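Local coordinates for LanC-like protein GCR2 (Arabidopsis thaliana, PDB 3T33) that binds a zinc ion as a member of the LanC-like family and may play a role in abscisic acid signaling, at residues G271-S276 with M315-V320; N13-F18 with R324-R329; T297-A302 with Y347-N352. One frame throughout, in Å; residues are numbered along the deposited sequence.

From the N terminus, the chain first passes through 13-18, ahead of the first helix. Contact 2 joins it to 324-329 and closes a loop of about 300 residues that holds most of the helices. Contact 1 is nested inside that loop. It ties the segment 271-276, which follows helix 250-265, to helix 308-324 and closes a loop of 38 residues. Contact 3 joins helix 291-305 to helix 336-350 and closes one of 44 residues. Its segments alternate along the chain with those of contacts 1 and 2. Contacts 1 and 2 touch where N272 CB meets R324 NH1, and contacts 1 and 3 where Y273 OH meets L298 CD1. Contacts 2 and 3 do not touch.

Contact 1: residues G271-S276 with M315-V320; sequences GNYLSS and MEAGEV
The backbone turns at G271 and runs on extended through N272 and Y273 past the helical segment M315-V320, with the CA atoms of N272 and V320 6.3 Å apart. This is loop-on-helix packing in the all-helical LanC-like fold. The loop follows helix 250-265, and the helix is 308-324. V320 carries most of the contact and presents its two methyls to the loop. CG1 is anti to its backbone N (chi1 176°), which places CG2 beside that N. V320 CG2 lies 3.7 Å from G271 C and 3.9 Å from N272 N. CG1 instead meets N272 CB at 4.0 Å. One branched side chain thus packs against two successive loop residues. G271 has a positive phi (96°), a backbone shape suited to glycine. No hydrogen bond crosses between the segments, and the contact is apolar and mostly buried. Helix 291-305 closes in beside it: A291 touches both N272 and V320, and A295 touches A317. The zinc ion is about 13 Å from the N272 side chain, so the contact lies near the metal site but outside it. One turn back along the helix, the Y273 ring comes obliquely to A317, with CE1 4.4 Å from the methyl CB.

Contact 2: residues N13-F18 with R324-R329; sequences NEMPEF and RGLLKR
M15 and L326 meet because each side chain is turned toward the other segment. L326 has CG anti to its backbone N (chi1 -153°). M15 has CG beside its own N, and its chain then bends at the thioether (chi3 -85°), bringing the terminal methyl round to the leucine. M15 CE lies 4.0 Å from L326 CD2, and the two side chains run at a slant to one another. The same leucine methyl also faces N13, 4.3 Å from CA and 4.4 Å from CB. CD2 is therefore the one L326 atom that serves both residues. The contact is small and apolar, and no hydrogen bond joins the segments. L326 is the centre of an inverse gamma turn, closed by a weak bond from L327 N to G325 O (2.9 Å). The leucine side chain leaves from the centre of this tight turn. Backbone hydrogen bonding between L326 and F11 links the same two parts of the chain just before N13. In the fold, the contact fastens the N-terminal arm over the loop between helices 308-324 and 336-350. Helix 353-375 lies alongside, with A361 touching M15 and F362 touching L326, while I336 of helix 336-350 packs on L326 as well.

Contact 3: residues T297-A302 with Y347-N352; sequences TLVKAA and YRLTRN
L349 meets both V299 and A302, which lie one turn apart on their helix. This is helix-helix packing in the all-helical LanC-like fold, between helix 291-305 and the C-terminal end of helix 336-350. The CA atoms of V299 and L349 are 6.9 Å apart. With CG anti to the backbone N (chi1 172°), L349 sends its forked end to A302. A302 CB sits near both tips of the fork, 4.0 Å from CD2 and 4.1 Å from CD1. The base of the same side chain takes the other partner: L349 CB lies 4.1 Å from V299 CG1. The V299 and L349 side chains run antiparallel alongside one another, and the valine methyl comes nearest the base of the leucine. No hydrogen bond crosses between the segments, and the join is made by aliphatic carbons.

R348 stands at the border of the contact, and its NH2 forms a salt bridge with E414 near the C terminus. On the other helix, L298 and A301 pack against F310 of helix 308-324, while T297 touches helix 236-244. So helix 291-305 also packs on helices 308-324 and 236-244.

The end of the L349 helix is held by local bonds. R351, the first residue to leave helical angles, has positive phi. N352 caps the next helix, its OD1 accepting from K354 N. T350 OG1 forms an ST turn by accepting from N352 N at 3.2 Å. R351 folds back over the last turn. Its NH1 reaches R348 O at 2.9 Å, in the carbonyl plane and on a lone pair, with an N-H...O angle of 138°.

Contact 1: residues G271-S276 with M315-V320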
ATOM      1  N   GLY A 271       0.118 -20.377  -8.504  1.00 45.76           N
ATOM      2  CA  GLY A 271       1.088 -19.280  -8.440  1.00 43.90           C
ATOM      3  C   GLY A 271       0.734 -18.245  -7.347  1.00 43.52           C
ATOM      4  O   GLY A 271       1.566 -17.418  -6.974  1.00 42.71           O
ATOM      5  N   ASN A 272      -0.510 -18.270  -6.869  1.00 42.93           N
ATOM      6  CA  ASN A 272      -0.894 -17.545  -5.664  1.00 42.48           C
ATOM      7  C   ASN A 272      -0.144 -18.026  -4.431  1.00 42.89           C
ATOM      8  O   ASN A 272       0.500 -19.093  -4.460  1.00 43.99           O
ATOM      9  CB  ASN A 272      -2.416 -17.567  -5.458  1.00 42.11           C
ATOM     10  CG  ASN A 272      -2.891 -16.524  -4.396  1.00 40.59           C
ATOM     11  OD1 ASN A 272      -3.966 -16.655  -3.811  1.00 38.68           O
ATOM     12  ND2 ASN A 272      -2.067 -15.520  -4.139  1.00 37.51           N
ATOM     13  N   TYR A 273      -0.127 -17.179  -3.395  1.00 42.51           N
ATOM     14  CA  TYR A 273       0.625 -17.410  -2.135  1.00 41.34           C
ATOM     15  C   TYR A 273      -0.356 -17.741  -0.982  1.00 41.45           C
ATOM     16  O   TYR A 273      -1.462 -17.174  -0.882  1.00 39.77           O
ATOM     17  CB  TYR A 273       1.504 -16.186  -1.785  1.00 39.45           C
ATOM     18  CG  TYR A 273       2.700 -16.101  -2.662  1.00 40.74           C
ATOM     19  CD1 TYR A 273       2.595 -15.639  -3.974  1.00 39.02           C
ATOM     20  CD2 TYR A 273       3.956 -16.563  -2.224  1.00 40.91           C
ATOM     21  CE1 TYR A 273       3.714 -15.584  -4.815  1.00 38.02           C
ATOM     22  CE2 TYR A 273       5.074 -16.543  -3.058  1.00 37.60           C
ATOM     23  CZ  TYR A 273       4.936 -16.055  -4.365  1.00 39.38           C
ATOM     24  OH  TYR A 273       6.011 -16.031  -5.209  1.00 33.15           O
ATOM     25  N   LEU A 274       0.057 -18.685  -0.141  1.00 42.14           N
ATOM     26  CA  LEU A 274      -0.690 -19.076   1.059  1.00 42.91           C
ATOM     27  C   LEU A 274      -0.944 -17.888   1.953  1.00 43.14           C
ATOM     28  O   LEU A 274      -0.055 -17.055   2.121  1.00 42.44           O
ATOM     29  CB  LEU A 274       0.142 -20.086   1.854  1.00 42.83           C
ATOM     30  CG  LEU A 274       0.200 -21.549   1.363  1.00 44.82           C
ATOM     31  CD1 LEU A 274       0.606 -21.668  -0.154  1.00 43.44           C
ATOM     32  CD2 LEU A 274       1.145 -22.409   2.290  1.00 44.97           C
ATOM     33  N   SER A 275      -2.133 -17.796   2.533  1.00 44.02           N
ATOM     34  CA  SER A 275      -2.286 -16.895   3.663  1.00 46.42           C
ATOM     35  C   SER A 275      -1.356 -17.200   4.885  1.00 48.04           C
ATOM     36  O   SER A 275      -0.761 -16.283   5.443  1.00 48.06           O
ATOM     37  CB  SER A 275      -3.758 -16.710   4.064  1.00 46.12           C
ATOM     38  OG  SER A 275      -4.357 -17.906   4.508  1.00 47.44           O
ATOM     39  N   SER A 276      -1.202 -18.466   5.263  1.00 50.59           N
ATOM     40  CA  SER A 276      -0.459 -18.854   6.512  1.00 54.14           C
ATOM     41  C   SER A 276      -0.004 -20.286   6.375  1.00 55.35           C
ATOM     42  O   SER A 276      -0.678 -21.021   5.670  1.00 56.23           O
ATOM     43  CB  SER A 276      -1.372 -18.798   7.726  1.00 53.69           C
ATOM     44  OG  SER A 276      -2.569 -19.456   7.386  1.00 54.21           O
ATOM     45  N   MET A 315       7.038 -11.014 -11.493  1.00 37.82           N
ATOM     46  CA  MET A 315       6.249 -10.989 -12.720  1.00 38.07           C
ATOM     47  C   MET A 315       5.196 -12.028 -12.641  1.00 37.76           C
ATOM     48  O   MET A 315       4.053 -11.786 -13.037  1.00 38.64           O
ATOM     49  CB  MET A 315       7.108 -11.122 -14.010  1.00 38.85           C
ATOM     50  CG  MET A 315       7.958  -9.845 -14.339  1.00 42.76           C
ATOM     51  SD  MET A 315       9.115  -9.798 -15.793  1.00 53.36           S
ATOM     52  CE  MET A 315       9.999 -11.319 -15.608  1.00 50.14           C
ATOM     53  N   GLU A 316       5.535 -13.173 -12.077  1.00 37.45           N
ATOM     54  CA  GLU A 316       4.556 -14.275 -12.006  1.00 38.29           C
ATOM     55  C   GLU A 316       3.434 -14.008 -11.043  1.00 37.56           C
ATOM     56  O   GLU A 316       2.297 -14.429 -11.266  1.00 38.50           O
ATOM     57  CB  GLU A 316       5.257 -15.575 -11.593  1.00 38.79           C
ATOM     58  CG  GLU A 316       6.159 -16.117 -12.665  1.00 43.24           C
ATOM     59  CD  GLU A 316       6.656 -17.552 -12.348  1.00 53.45           C
ATOM     60  OE1 GLU A 316       7.878 -17.807 -12.549  1.00 55.23           O
ATOM     61  OE2 GLU A 316       5.832 -18.412 -11.902  1.00 53.04           O
ATOM     62  N   ALA A 317       3.771 -13.359  -9.925  1.00 37.20           N
ATOM     63  CA  ALA A 317       2.776 -12.892  -8.969  1.00 36.93           C
ATOM     64  C   ALA A 317       1.844 -11.857  -9.653  1.00 36.79           C
ATOM     65  O   ALA A 317       0.643 -11.875  -9.444  1.00 35.82           O
ATOM     66  CB  ALA A 317       3.468 -12.293  -7.735  1.00 36.54           C
ATOM     67  N   GLY A 318       2.413 -11.004 -10.514  1.00 36.62           N
ATOM     68  CA  GLY A 318       1.635 -10.088 -11.341  1.00 36.43           C
ATOM     69  C   GLY A 318       0.601 -10.734 -12.251  1.00 36.82           C
ATOM     70  O   GLY A 318      -0.473 -10.144 -12.506  1.00 36.43           O
ATOM     71  N   GLU A 319       0.899 -11.941 -12.759  1.00 37.22           N
ATOM     72  CA  GLU A 319      -0.084 -12.676 -13.600  1.00 36.91           C
ATOM     73  C   GLU A 319      -1.258 -13.181 -12.790  1.00 36.16           C
ATOM     74  O   GLU A 319      -2.375 -13.181 -13.249  1.00 37.50           O
ATOM     75  CB  GLU A 319       0.565 -13.864 -14.314  1.00 37.62           C
ATOM     76  CG  GLU A 319       1.697 -13.477 -15.225  1.00 41.53           C
ATOM     77  CD  GLU A 319       1.234 -12.606 -16.377  1.00 43.85           C
ATOM     78  OE1 GLU A 319       0.154 -12.862 -16.930  1.00 49.33           O
ATOM     79  OE2 GLU A 319       1.957 -11.670 -16.739  1.00 43.74           O
ATOM     80  N   VAL A 320      -1.026 -13.614 -11.570  1.00 36.00           N
ATOM     81  CA  VAL A 320      -2.127 -14.010 -10.694  1.00 35.60           C
ATOM     82  C   VAL A 320      -3.061 -12.835 -10.387  1.00 36.27           C
ATOM     83  O   VAL A 320      -4.310 -12.945 -10.430  1.00 35.88           O
ATOM     84  CB  VAL A 320      -1.536 -14.494  -9.402  1.00 36.48           C
ATOM     85  CG1 VAL A 320      -2.650 -14.829  -8.392  1.00 33.27           C
ATOM     86  CG2 VAL A 320      -0.593 -15.668  -9.716  1.00 34.21           C
TER

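Contact 2: residues N13-F18 with R324-R329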
ATOM      1  N   ASN A  13     -11.571 -11.062 -15.613  1.00 40.45           N
ATOM      2  CA  ASN A  13     -10.867 -10.046 -16.389  1.00 40.51           C
ATOM      3  C   ASN A  13     -10.858 -10.377 -17.872  1.00 40.25           C
ATOM      4  O   ASN A  13      -9.990 -11.111 -18.318  1.00 41.01           O
ATOM      5  CB  ASN A  13      -9.423  -9.877 -15.917  1.00 38.47           C
ATOM      6  CG  ASN A  13      -8.759  -8.666 -16.527  1.00 39.62           C
ATOM      7  OD1 ASN A  13      -7.604  -8.381 -16.240  1.00 41.26           O
ATOM      8  ND2 ASN A  13      -9.487  -7.927 -17.371  1.00 39.49           N
ATOM      9  N   GLU A  14     -11.806  -9.822 -18.618  1.00 40.84           N
ATOM     10  CA  GLU A  14     -11.877 -10.007 -20.058  1.00 42.70           C
ATOM     11  C   GLU A  14     -11.410  -8.736 -20.797  1.00 42.78           C
ATOM     12  O   GLU A  14     -11.468  -8.654 -22.043  1.00 44.05           O
ATOM     13  CB  GLU A  14     -13.303 -10.386 -20.525  1.00 43.17           C
ATOM     14  CG  GLU A  14     -14.025 -11.587 -19.829  1.00 48.95           C
ATOM     15  CD  GLU A  14     -13.408 -12.995 -20.073  1.00 53.08           C
ATOM     16  OE1 GLU A  14     -12.400 -13.135 -20.810  1.00 55.02           O
ATOM     17  OE2 GLU A  14     -13.943 -13.976 -19.493  1.00 58.44           O
ATOM     18  N   MET A  15     -10.947  -7.744 -20.049  1.00 41.73           N
ATOM     19  CA  MET A  15     -10.310  -6.589 -20.668  1.00 41.31           C
ATOM     20  C   MET A  15      -9.170  -6.981 -21.644  1.00 41.27           C
ATOM     21  O   MET A  15      -8.442  -7.956 -21.448  1.00 39.64           O
ATOM     22  CB  MET A  15      -9.808  -5.626 -19.596  1.00 40.85           C
ATOM     23  CG  MET A  15     -10.932  -5.020 -18.786  1.00 39.65           C
ATOM     24  SD  MET A  15     -10.390  -3.684 -17.729  1.00 37.12           S
ATOM     25  CE  MET A  15      -9.881  -4.721 -16.374  1.00 37.81           C
ATOM     26  N   PRO A  16      -9.042  -6.222 -22.720  1.00 42.46           N
ATOM     27  CA  PRO A  16      -8.055  -6.484 -23.778  1.00 43.90           C
ATOM     28  C   PRO A  16      -6.628  -6.362 -23.283  1.00 45.01           C
ATOM     29  O   PRO A  16      -6.302  -5.422 -22.528  1.00 46.53           O
ATOM     30  CB  PRO A  16      -8.353  -5.419 -24.827  1.00 44.12           C
ATOM     31  CG  PRO A  16      -9.339  -4.475 -24.203  1.00 44.61           C
ATOM     32  CD  PRO A  16     -10.036  -5.216 -23.104  1.00 43.01           C
ATOM     33  N   GLU A  17      -5.802  -7.323 -23.675  1.00 45.11           N
ATOM     34  CA  GLU A  17      -4.388  -7.302 -23.380  1.00 45.90           C
ATOM     35  C   GLU A  17      -3.745  -6.082 -24.015  1.00 46.54           C
ATOM     36  O   GLU A  17      -4.203  -5.546 -25.032  1.00 46.43           O
ATOM     37  CB  GLU A  17      -3.683  -8.558 -23.885  1.00 45.65           C
ATOM     38  CG  GLU A  17      -4.098  -9.884 -23.209  1.00 48.31           C
ATOM     39  CD  GLU A  17      -3.685 -10.008 -21.717  1.00 49.82           C
ATOM     40  OE1 GLU A  17      -2.663  -9.391 -21.313  1.00 50.28           O
ATOM     41  OE2 GLU A  17      -4.383 -10.740 -20.961  1.00 47.07           O
ATOM     42  N   PHE A  18      -2.660  -5.644 -23.409  1.00 46.64           N
ATOM     43  CA  PHE A  18      -1.890  -4.587 -23.994  1.00 47.44           C
ATOM     44  C   PHE A  18      -1.352  -4.965 -25.402  1.00 48.75           C
ATOM     45  O   PHE A  18      -0.791  -6.060 -25.606  1.00 47.71           O
ATOM     46  CB  PHE A  18      -0.750  -4.223 -23.043  1.00 46.48           C
ATOM     47  CG  PHE A  18       0.106  -3.152 -23.543  1.00 46.24           C
ATOM     48  CD1 PHE A  18      -0.380  -1.852 -23.649  1.00 45.80           C
ATOM     49  CD2 PHE A  18       1.403  -3.430 -23.939  1.00 46.66           C
ATOM     50  CE1 PHE A  18       0.405  -0.840 -24.125  1.00 43.88           C
ATOM     51  CE2 PHE A  18       2.196  -2.441 -24.425  1.00 46.26           C
ATOM     52  CZ  PHE A  18       1.693  -1.135 -24.531  1.00 47.85           C
ATOM     53  N   ARG A 324      -6.873 -12.835 -11.450  1.00 38.81           N
ATOM     54  CA  ARG A 324      -7.816 -12.998 -10.336  1.00 39.32           C
ATOM     55  C   ARG A 324      -7.917 -11.758  -9.440  1.00 38.92           C
ATOM     56  O   ARG A 324      -8.626 -11.795  -8.431  1.00 38.95           O
ATOM     57  CB  ARG A 324      -7.419 -14.207  -9.488  1.00 38.81           C
ATOM     58  CG  ARG A 324      -7.508 -15.603 -10.191  1.00 40.83           C
ATOM     59  CD  ARG A 324      -6.634 -16.658  -9.442  1.00 40.74           C
ATOM     60  NE  ARG A 324      -7.174 -16.939  -8.113  1.00 39.86           N
ATOM     61  CZ  ARG A 324      -6.567 -17.672  -7.185  1.00 40.83           C
ATOM     62  NH1 ARG A 324      -5.378 -18.246  -7.402  1.00 36.44           N
ATOM     63  NH2 ARG A 324      -7.175 -17.850  -6.022  1.00 43.60           N
ATOM     64  N   GLY A 325      -7.232 -10.666  -9.815  1.00 38.11           N
ATOM     65  CA  GLY A 325      -6.986  -9.563  -8.900  1.00 37.04           C
ATOM     66  C   GLY A 325      -8.043  -8.507  -8.958  1.00 37.47           C
ATOM     67  O   GLY A 325      -8.036  -7.555  -8.179  1.00 37.55           O
ATOM     68  N   LEU A 326      -8.949  -8.663  -9.895  1.00 37.42           N
ATOM     69  CA  LEU A 326     -10.073  -7.751 -10.051  1.00 38.76           C
ATOM     70  C   LEU A 326     -11.238  -8.085  -9.068  1.00 38.77           C
ATOM     71  O   LEU A 326     -12.368  -8.418  -9.460  1.00 39.96           O
ATOM     72  CB  LEU A 326     -10.494  -7.758 -11.522  1.00 38.79           C
ATOM     73  CG  LEU A 326     -11.173  -6.532 -12.115  1.00 40.15           C
ATOM     74  CD1 LEU A 326     -10.264  -5.270 -12.127  1.00 37.89           C
ATOM     75  CD2 LEU A 326     -11.673  -6.885 -13.567  1.00 39.16           C
ATOM     76  N   LEU A 327     -10.924  -7.951  -7.783  1.00 38.26           N
ATOM     77  CA  LEU A 327     -11.763  -8.265  -6.646  1.00 38.25           C
ATOM     78  C   LEU A 327     -13.108  -7.554  -6.689  1.00 38.63           C
ATOM     79  O   LEU A 327     -13.191  -6.428  -7.185  1.00 39.59           O
ATOM     80  CB  LEU A 327     -11.008  -7.797  -5.390  1.00 37.36           C
ATOM     81  CG  LEU A 327     -10.080  -8.717  -4.582  1.00 38.63           C
ATOM     82  CD1 LEU A 327      -9.695  -9.991  -5.303  1.00 36.18           C
ATOM     83  CD2 LEU A 327      -8.893  -8.021  -3.962  1.00 35.55           C
ATOM     84  N   LYS A 328     -14.129  -8.155  -6.082  1.00 38.44           N
ATOM     85  CA  LYS A 328     -15.438  -7.512  -5.946  1.00 39.76           C
ATOM     86  C   LYS A 328     -15.506  -6.534  -4.762  1.00 39.34           C
ATOM     87  O   LYS A 328     -16.549  -6.384  -4.125  1.00 39.96           O
ATOM     88  CB  LYS A 328     -16.539  -8.566  -5.819  1.00 39.95           C
ATOM     89  CG  LYS A 328     -16.587  -9.556  -6.971  1.00 44.42           C
ATOM     90  CD  LYS A 328     -17.941 -10.242  -7.055  1.00 48.47           C
ATOM     91  CE  LYS A 328     -17.825 -11.619  -7.688  1.00 47.80           C
ATOM     92  NZ  LYS A 328     -18.916 -11.873  -8.669  1.00 46.83           N
ATOM     93  N   ARG A 329     -14.386  -5.874  -4.482  1.00 38.53           N
ATOM     94  CA  ARG A 329     -14.272  -4.870  -3.427  1.00 36.52           C
ATOM     95  C   ARG A 329     -13.408  -3.752  -3.962  1.00 36.03           C
ATOM     96  O   ARG A 329     -12.473  -3.990  -4.751  1.00 34.91           O
ATOM     97  CB  ARG A 329     -13.554  -5.487  -2.276  1.00 37.73           C
ATOM     98  CG  ARG A 329     -14.141  -6.810  -1.929  1.00 39.47           C
ATOM     99  CD  ARG A 329     -13.348  -7.483  -0.937  1.00 47.09           C
ATOM    100  NE  ARG A 329     -14.053  -8.689  -0.553  1.00 55.25           N
ATOM    101  CZ  ARG A 329     -13.708  -9.448   0.469  1.00 55.94           C
ATOM    102  NH1 ARG A 329     -12.654  -9.101   1.191  1.00 56.03           N
ATOM    103  NH2 ARG A 329     -14.410 -10.542   0.748  1.00 58.37           N
TER

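Contact 3: residues T297-A302 with Y347-N352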
ATOM      1  N   THR A 297       6.437  -7.046  -2.411  1.00 31.61           N
ATOM      2  CA  THR A 297       7.662  -7.356  -1.678  1.00 30.17           C
ATOM      3  C   THR A 297       8.719  -7.924  -2.610  1.00 30.22           C
ATOM      4  O   THR A 297       9.891  -7.598  -2.489  1.00 30.31           O
ATOM      5  CB  THR A 297       7.388  -8.372  -0.572  1.00 30.12           C
ATOM      6  OG1 THR A 297       6.243  -7.951   0.177  1.00 32.78           O
ATOM      7  CG2 THR A 297       8.567  -8.505   0.338  1.00 26.55           C
ATOM      8  N   LEU A 298       8.334  -8.806  -3.515  1.00 30.86           N
ATOM      9  CA  LEU A 298       9.328  -9.346  -4.486  1.00 31.61           C
ATOM     10  C   LEU A 298       9.832  -8.212  -5.402  1.00 31.35           C
ATOM     11  O   LEU A 298      11.007  -8.132  -5.728  1.00 32.04           O
ATOM     12  CB  LEU A 298       8.735 -10.493  -5.286  1.00 31.83           C
ATOM     13  CG  LEU A 298       8.491 -11.695  -4.361  1.00 34.18           C
ATOM     14  CD1 LEU A 298       7.769 -12.748  -5.112  1.00 35.60           C
ATOM     15  CD2 LEU A 298       9.864 -12.212  -3.861  1.00 35.51           C
ATOM     16  N   VAL A 299       8.964  -7.276  -5.754  1.00 30.62           N
ATOM     17  CA  VAL A 299       9.452  -6.158  -6.581  1.00 29.80           C
ATOM     18  C   VAL A 299      10.571  -5.489  -5.873  1.00 29.92           C
ATOM     19  O   VAL A 299      11.615  -5.210  -6.504  1.00 30.81           O
ATOM     20  CB  VAL A 299       8.350  -5.120  -6.978  1.00 29.18           C
ATOM     21  CG1 VAL A 299       8.976  -3.753  -7.386  1.00 27.66           C
ATOM     22  CG2 VAL A 299       7.505  -5.668  -8.087  1.00 27.64           C
ATOM     23  N   LYS A 300      10.383  -5.242  -4.567  1.00 30.35           N
ATOM     24  CA  LYS A 300      11.441  -4.615  -3.740  1.00 30.29           C
ATOM     25  C   LYS A 300      12.671  -5.540  -3.641  1.00 31.11           C
ATOM     26  O   LYS A 300      13.808  -5.120  -3.813  1.00 30.82           O
ATOM     27  CB  LYS A 300      10.903  -4.244  -2.341  1.00 29.64           C
ATOM     28  CG  LYS A 300      11.943  -3.772  -1.386  1.00 30.02           C
ATOM     29  CD  LYS A 300      12.476  -2.426  -1.763  1.00 27.56           C
ATOM     30  CE  LYS A 300      13.495  -2.013  -0.798  1.00 30.00           C
ATOM     31  NZ  LYS A 300      14.289  -0.822  -1.282  1.00 29.47           N
ATOM     32  N   ALA A 301      12.458  -6.808  -3.381  1.00 33.06           N
ATOM     33  CA  ALA A 301      13.623  -7.736  -3.410  1.00 35.36           C
ATOM     34  C   ALA A 301      14.337  -7.572  -4.755  1.00 36.57           C
ATOM     35  O   ALA A 301      15.559  -7.364  -4.810  1.00 38.33           O
ATOM     36  CB  ALA A 301      13.174  -9.148  -3.211  1.00 34.15           C
ATOM     37  N   ALA A 302      13.568  -7.588  -5.838  1.00 37.52           N
ATOM     38  CA  ALA A 302      14.163  -7.485  -7.154  1.00 39.92           C
ATOM     39  C   ALA A 302      15.012  -6.260  -7.318  1.00 41.16           C
ATOM     40  O   ALA A 302      16.079  -6.358  -7.899  1.00 41.66           O
ATOM     41  CB  ALA A 302      13.097  -7.520  -8.232  1.00 39.54           C
ATOM     42  N   TYR A 347       5.775  -1.895 -13.239  1.00 29.96           N
ATOM     43  CA  TYR A 347       6.109  -0.827 -14.159  1.00 30.35           C
ATOM     44  C   TYR A 347       7.256   0.004 -13.663  1.00 30.75           C
ATOM     45  O   TYR A 347       8.172   0.264 -14.419  1.00 30.79           O
ATOM     46  CB  TYR A 347       4.879   0.069 -14.418  1.00 29.59           C
ATOM     47  CG  TYR A 347       5.142   1.228 -15.351  1.00 31.45           C
ATOM     48  CD1 TYR A 347       5.621   1.021 -16.688  1.00 28.26           C
ATOM     49  CD2 TYR A 347       4.919   2.545 -14.928  1.00 29.31           C
ATOM     50  CE1 TYR A 347       5.839   2.120 -17.545  1.00 29.94           C
ATOM     51  CE2 TYR A 347       5.122   3.642 -15.801  1.00 28.94           C
ATOM     52  CZ  TYR A 347       5.577   3.404 -17.099  1.00 32.08           C
ATOM     53  OH  TYR A 347       5.798   4.480 -17.913  1.00 31.99           O
ATOM     54  N   ARG A 348       7.244   0.414 -12.393  1.00 30.70           N
ATOM     55  CA  ARG A 348       8.415   1.069 -11.848  1.00 30.23           C
ATOM     56  C   ARG A 348       9.674   0.227 -12.022  1.00 30.51           C
ATOM     57  O   ARG A 348      10.722   0.769 -12.347  1.00 30.43           O
ATOM     58  CB  ARG A 348       8.263   1.388 -10.374  1.00 31.56           C
ATOM     59  CG  ARG A 348       7.123   2.360  -9.975  1.00 33.13           C
ATOM     60  CD  ARG A 348       7.375   2.930  -8.533  1.00 35.97           C
ATOM     61  NE  ARG A 348       7.135   1.877  -7.555  1.00 39.09           N
ATOM     62  CZ  ARG A 348       8.063   1.381  -6.766  1.00 41.03           C
ATOM     63  NH1 ARG A 348       9.284   1.879  -6.761  1.00 42.04           N
ATOM     64  NH2 ARG A 348       7.744   0.394  -5.952  1.00 48.44           N
ATOM     65  N   LEU A 349       9.574  -1.078 -11.794  1.00 30.00           N
ATOM     66  CA  LEU A 349      10.744  -1.951 -11.837  1.00 31.10           C
ATOM     67  C   LEU A 349      11.240  -2.223 -13.304  1.00 32.29           C
ATOM     68  O   LEU A 349      12.422  -2.207 -13.530  1.00 32.40           O
ATOM     69  CB  LEU A 349      10.424  -3.272 -11.163  1.00 28.96           C
ATOM     70  CG  LEU A 349      11.471  -4.355 -11.300  1.00 28.93           C
ATOM     71  CD1 LEU A 349      12.685  -4.050 -10.410  1.00 27.11           C
ATOM     72  CD2 LEU A 349      10.905  -5.757 -11.017  1.00 23.72           C
ATOM     73  N   THR A 350      10.324  -2.460 -14.272  1.00 33.33           N
ATOM     74  CA  THR A 350      10.714  -2.908 -15.623  1.00 33.32           C
ATOM     75  C   THR A 350      10.710  -1.815 -16.704  1.00 34.87           C
ATOM     76  O   THR A 350      11.365  -1.971 -17.773  1.00 34.40           O
ATOM     77  CB  THR A 350       9.829  -4.057 -16.093  1.00 33.31           C
ATOM     78  OG1 THR A 350       8.458  -3.643 -16.110  1.00 32.13           O
ATOM     79  CG2 THR A 350       9.930  -5.245 -15.136  1.00 33.95           C
ATOM     80  N   ARG A 351      10.000  -0.713 -16.416  1.00 33.56           N
ATOM     81  CA  ARG A 351       9.647   0.286 -17.402  1.00 32.60           C
ATOM     82  C   ARG A 351       8.869  -0.253 -18.634  1.00 33.64           C
ATOM     83  O   ARG A 351       8.869   0.379 -19.720  1.00 32.22           O
ATOM     84  CB  ARG A 351      10.889   1.060 -17.845  1.00 32.49           C
ATOM     85  CG  ARG A 351      10.885   2.481 -17.317  1.00 30.84           C
ATOM     86  CD  ARG A 351      10.887   2.625 -15.760  1.00 27.05           C
ATOM     87  NE  ARG A 351      11.284   3.981 -15.346  1.00 25.62           N
ATOM     88  CZ  ARG A 351      11.276   4.427 -14.086  1.00 27.87           C
ATOM     89  NH1 ARG A 351      10.911   3.616 -13.095  1.00 31.46           N
ATOM     90  NH2 ARG A 351      11.670   5.659 -13.814  1.00 23.99           N
ATOM     91  N   ASN A 352       8.227  -1.412 -18.459  1.00 32.99           N
ATOM     92  CA  ASN A 352       7.540  -2.083 -19.532  1.00 32.22           C
ATOM     93  C   ASN A 352       6.096  -1.563 -19.559  1.00 33.63           C
ATOM     94  O   ASN A 352       5.360  -1.780 -18.576  1.00 35.10           O
ATOM     95  CB  ASN A 352       7.637  -3.639 -19.346  1.00 31.17           C
ATOM     96  CG  ASN A 352       6.939  -4.408 -20.486  1.00 30.27           C
ATOM     97  OD1 ASN A 352       6.239  -3.794 -21.261  1.00 30.18           O
ATOM     98  ND2 ASN A 352       7.031  -5.752 -20.508  1.00 25.29           N
TER